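PDB 3FW2: thiol-disulfide oxidoreductase from Bacteroides thetaiotaomicron, which is a putative thiol-disulfide oxidoreductase of the TlpA-like family, represented here by its C-terminal, thioredoxin-like domain. Local coordinates for the interface of chains A and B. Residues are numbered along the deposited sequence; one frame, centred on the assembly and turned at random. Chains: chain A/B, thiol-disulfide oxidoreductase.

The interface of chains A and B. Residues chain A 44, 77, 79, 102-105; chain B 104, 113-117.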
ATOM      1  N   TRP A  44      -1.078  -3.448   8.507  1.00 10.80           N
ATOM      2  CA  TRP A  44       0.324  -3.450   8.141  1.00 11.43           C
ATOM      3  C   TRP A  44       0.884  -2.041   7.811  1.00 11.99           C
ATOM      4  O   TRP A  44       2.100  -1.892   7.458  1.00 13.27           O
ATOM      5  CB  TRP A  44       0.578  -4.435   6.975  1.00 12.10           C
ATOM      6  CG  TRP A  44      -0.212  -4.245   5.694  1.00 11.94           C
ATOM      7  CD1 TRP A  44      -1.266  -5.004   5.275  1.00 11.85           C
ATOM      8  CD2 TRP A  44       0.020  -3.282   4.665  1.00  9.77           C
ATOM      9  NE1 TRP A  44      -1.695  -4.570   4.053  1.00 11.88           N
ATOM     10  CE2 TRP A  44      -0.918  -3.517   3.653  1.00 11.81           C
ATOM     11  CE3 TRP A  44       0.958  -2.238   4.490  1.00 13.69           C
ATOM     12  CZ2 TRP A  44      -0.988  -2.736   2.476  1.00 11.26           C
ATOM     13  CZ3 TRP A  44       0.880  -1.462   3.300  1.00 10.10           C
ATOM     14  CH2 TRP A  44      -0.087  -1.711   2.331  1.00 13.27           C
ATOM     15  N   LEU A  77      -7.019  -3.051   3.518  1.00  8.63           N
ATOM     16  CA  LEU A  77      -6.171  -3.735   2.556  1.00  9.33           C
ATOM     17  C   LEU A  77      -5.242  -4.747   3.232  1.00  8.25           C
ATOM     18  O   LEU A  77      -4.197  -5.142   2.681  1.00  9.05           O
ATOM     19  CB  LEU A  77      -5.416  -2.718   1.685  1.00 10.39           C
ATOM     20  CG  LEU A  77      -6.329  -1.718   0.998  1.00  9.79           C
ATOM     21  CD1 LEU A  77      -5.447  -0.755   0.198  1.00 10.72           C
ATOM     22  CD2 LEU A  77      -7.405  -2.373   0.096  1.00 10.29           C
ATOM     23  N   VAL A  79      -4.040  -8.475   4.435  1.00  9.40           N
ATOM     24  CA  VAL A  79      -4.041  -9.838   3.866  1.00  9.66           C
ATOM     25  C   VAL A  79      -4.252 -10.895   4.914  1.00 10.87           C
ATOM     26  O   VAL A  79      -4.600 -12.047   4.579  1.00 10.95           O
ATOM     27  CB  VAL A  79      -2.748 -10.128   3.141  1.00 11.39           C
ATOM     28  CG1 VAL A  79      -2.697  -9.248   1.826  1.00 12.65           C
ATOM     29  CG2 VAL A  79      -1.562  -9.970   4.077  1.00 11.50           C
ATOM     30  N   GLY A 102      -7.507  -9.524  -0.085  1.00 11.35           N
ATOM     31  CA  GLY A 102      -6.715  -9.457  -1.333  1.00 11.53           C
ATOM     32  C   GLY A 102      -5.523  -8.502  -1.227  1.00 11.72           C
ATOM     33  O   GLY A 102      -4.653  -8.493  -2.088  1.00 11.69           O
ATOM     34  N   GLY A 103      -5.520  -7.650  -0.202  1.00 10.85           N
ATOM     35  CA  GLY A 103      -4.435  -6.681  -0.063  1.00 11.12           C
ATOM     36  C   GLY A 103      -4.388  -5.623  -1.118  1.00 11.09           C
ATOM     37  O   GLY A 103      -5.427  -5.141  -1.605  1.00 11.12           O
ATOM     38  N   LEU A 104      -3.175  -5.224  -1.553  1.00 12.50           N
ATOM     39  CA  LEU A 104      -3.077  -4.330  -2.689  1.00 15.60           C
ATOM     40  C   LEU A 104      -3.629  -4.917  -3.973  1.00 16.96           C
ATOM     41  O   LEU A 104      -3.859  -4.213  -4.910  1.00 18.13           O
ATOM     42  CB  LEU A 104      -1.624  -3.893  -2.930  1.00 15.60           C
ATOM     43  CG  LEU A 104      -1.108  -3.184  -1.701  1.00 15.92           C
ATOM     44  CD1 LEU A 104       0.481  -2.918  -1.791  1.00 18.36           C
ATOM     45  CD2 LEU A 104      -1.881  -1.936  -1.283  1.00 18.43           C
ATOM     46  N   ASN A 105      -3.819  -6.235  -4.024  1.00 17.98           N
ATOM     47  CA  ASN A 105      -4.481  -6.888  -5.176  1.00 18.83           C
ATOM     48  C   ASN A 105      -6.028  -6.963  -4.991  1.00 18.31           C
ATOM     49  O   ASN A 105      -6.721  -7.566  -5.815  1.00 21.80           O
ATOM     50  CB  ASN A 105      -3.870  -8.301  -5.370  1.00 18.22           C
ATOM     51  CG  ASN A 105      -2.340  -8.287  -5.650  1.00 23.52           C
ATOM     52  OD1 ASN A 105      -1.822  -7.395  -6.355  1.00 26.73           O
ATOM     53  ND2 ASN A 105      -1.604  -9.283  -5.066  1.00 27.74           N
TER
ATOM     54  N   LEU B 104       0.507   3.154  -5.354  1.00 12.39           N
ATOM     55  CA  LEU B 104       0.171   1.755  -5.080  1.00 13.66           C
ATOM     56  C   LEU B 104      -0.418   0.970  -6.241  1.00 16.47           C
ATOM     57  O   LEU B 104      -0.186  -0.246  -6.285  1.00 19.86           O
ATOM     58  CB  LEU B 104      -0.796   1.638  -3.902  1.00 14.06           C
ATOM     59  CG  LEU B 104      -0.167   1.896  -2.521  1.00 13.19           C
ATOM     60  CD1 LEU B 104      -1.292   1.851  -1.508  1.00 13.49           C
ATOM     61  CD2 LEU B 104       0.867   0.859  -2.106  1.00 14.49           C
ATOM     62  N   SER B 113       2.521  -8.216  -8.464  1.00 17.66           N
ATOM     63  CA  SER B 113       1.485  -8.743  -7.561  0.60 17.97           C
ATOM     64  C   SER B 113       1.880  -8.511  -6.087  1.00 17.89           C
ATOM     65  O   SER B 113       1.780  -9.369  -5.237  1.00 19.57           O
ATOM     66  CB  SER B 113       1.169 -10.199  -7.870  0.60 19.25           C
ATOM     67  OG  SER B 113       0.612 -10.304  -9.167  0.60 17.90           O
ATOM     68  N   ILE B 114       2.370  -7.331  -5.842  1.00 16.28           N
ATOM     69  CA  ILE B 114       2.736  -6.871  -4.485  1.00 16.03           C
ATOM     70  C   ILE B 114       1.416  -6.801  -3.701  1.00 14.23           C
ATOM     71  O   ILE B 114       0.519  -6.096  -4.103  1.00 16.16           O
ATOM     72  CB  ILE B 114       3.466  -5.530  -4.564  1.00 15.75           C
ATOM     73  CG1 ILE B 114       4.821  -5.691  -5.299  1.00 15.65           C
ATOM     74  CG2 ILE B 114       3.722  -4.949  -3.121  1.00 17.96           C
ATOM     75  CD1 ILE B 114       5.647  -6.864  -4.889  1.00 15.44           C
ATOM     76  N   TYR B 115       1.285  -7.542  -2.602  1.00 11.85           N
ATOM     77  CA  TYR B 115       0.004  -7.502  -1.874  0.60 11.95           C
ATOM     78  C   TYR B 115       0.100  -6.640  -0.623  1.00 10.52           C
ATOM     79  O   TYR B 115      -0.922  -6.171  -0.134  1.00  9.48           O
ATOM     80  CB  TYR B 115      -0.461  -8.877  -1.508  0.60 12.80           C
ATOM     81  CG  TYR B 115       0.561  -9.751  -0.825  0.60 16.57           C
ATOM     82  CD1 TYR B 115       0.683  -9.778   0.553  0.60 19.11           C
ATOM     83  CD2 TYR B 115       1.370 -10.637  -1.579  0.60 20.83           C
ATOM     84  CE1 TYR B 115       1.598 -10.633   1.185  0.60 20.13           C
ATOM     85  CE2 TYR B 115       2.296 -11.471  -0.948  0.60 22.17           C
ATOM     86  CZ  TYR B 115       2.407 -11.455   0.419  0.60 21.27           C
ATOM     87  OH  TYR B 115       3.303 -12.278   1.045  0.60 25.42           O
ATOM     88  N   LYS B 116       1.316  -6.354  -0.202  1.00 10.03           N
ATOM     89  CA  LYS B 116       1.579  -5.385   0.878  0.60 10.81           C
ATOM     90  C   LYS B 116       3.030  -4.930   0.780  1.00 10.43           C
ATOM     91  O   LYS B 116       3.829  -5.528   0.039  1.00 10.77           O
ATOM     92  CB  LYS B 116       1.298  -6.010   2.237  0.60 10.59           C
ATOM     93  CG  LYS B 116       2.292  -7.027   2.710  0.60 13.47           C
ATOM     94  CD  LYS B 116       2.048  -7.354   4.196  0.60 17.53           C
ATOM     95  CE  LYS B 116       2.290  -8.815   4.452  0.60 20.68           C
ATOM     96  NZ  LYS B 116       3.702  -9.135   4.153  0.60 25.38           N
ATOM     97  N   ILE B 117       3.382  -3.867   1.506  1.00  9.68           N
ATOM     98  CA  ILE B 117       4.744  -3.437   1.591  1.00  9.17           C
ATOM     99  C   ILE B 117       5.150  -3.454   3.093  1.00 10.02           C
ATOM    100  O   ILE B 117       4.308  -3.322   3.993  1.00 10.14           O
ATOM    101  CB  ILE B 117       5.028  -2.059   0.980  1.00 10.42           C
ATOM    102  CG1 ILE B 117       3.975  -1.022   1.373  1.00 11.13           C
ATOM    103  CG2 ILE B 117       5.108  -2.181  -0.538  1.00 11.11           C
ATOM    104  CD1 ILE B 117       4.336   0.427   0.946  1.00 11.40           C
TER
HETATM  105  O   HOH W   1       4.293  -2.903   6.689  1.00 14.69           O
HETATM  106  O   HOH W   2      -0.417  -5.093  -6.503  1.00 29.26           O
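In this part of a two-fold symmetric interface, A:Trp44, the loop bearing A:Val79 and the 3-10 helix 103-105 bearing A:Leu104 pack against the B:Ser113 to B:Ile117 segment, which leads into the cis-proline loop of the thioredoxin fold. The backbone N of A:Leu104 donates an almost straight hydrogen bond (175° at H) to B:Tyr115 O at 2.8 Å, approaching from above the carbonyl plane. From there the leucine runs along the partner's backbone. Its CB lies 3.3 Å from B:Ile114 O, and CG, anti to its own carbonyl carbon (chi1 -60°), rests beside B:Tyr115 O. The tip then forks: CD1 touches B:Lys116 CA at 3.8 Å and also reaches B:Leu104 CD2 and B:Ile114 CG2, whereas CD2 meets B:Leu104 CD1 at 3.8 Å. The two symmetry-related leucines thus cross at about a right angle, tip to tip. A:Leu104 CD2 also borders the edge of the A:Trp44 indole. B:Lys116 CB sits over the centre of one face of that ring, 3.6 Å above its plane, and B:Ile117 CG1 meets A:Trp44 CZ3 at 3.7 Å. The indole rotation is fixed by A:Trp44 NE1, which donates to A:Leu77 O at 2.9 Å, nearly in the ring plane. An alanine in place of A:Trp44 would remove the indole and would probably loosen the seat of B:Lys116 and B:Ile117. Alongside, A:Val79 CG1 packs on B:Tyr115 CD1 at 3.7 Å, the two side chains crossing at about a right angle. Water bridges flank the apolar core, joining A:Trp44 O to B:Ile117 O and A:Asn105 OD1 to B:Ile114 O. A:Trp44 occupies the position of the tryptophan preceding the thioredoxin CXXC motif, although Asn-Asp-Ser-Ile follows, without either cysteine, so CXXC dithiol chemistry is not expected here. The contact therefore probably lies on the surface that thioredoxin-like proteins use to bind partners, and it joins the domains as a dimer in the crystal, which may not be the biological assembly.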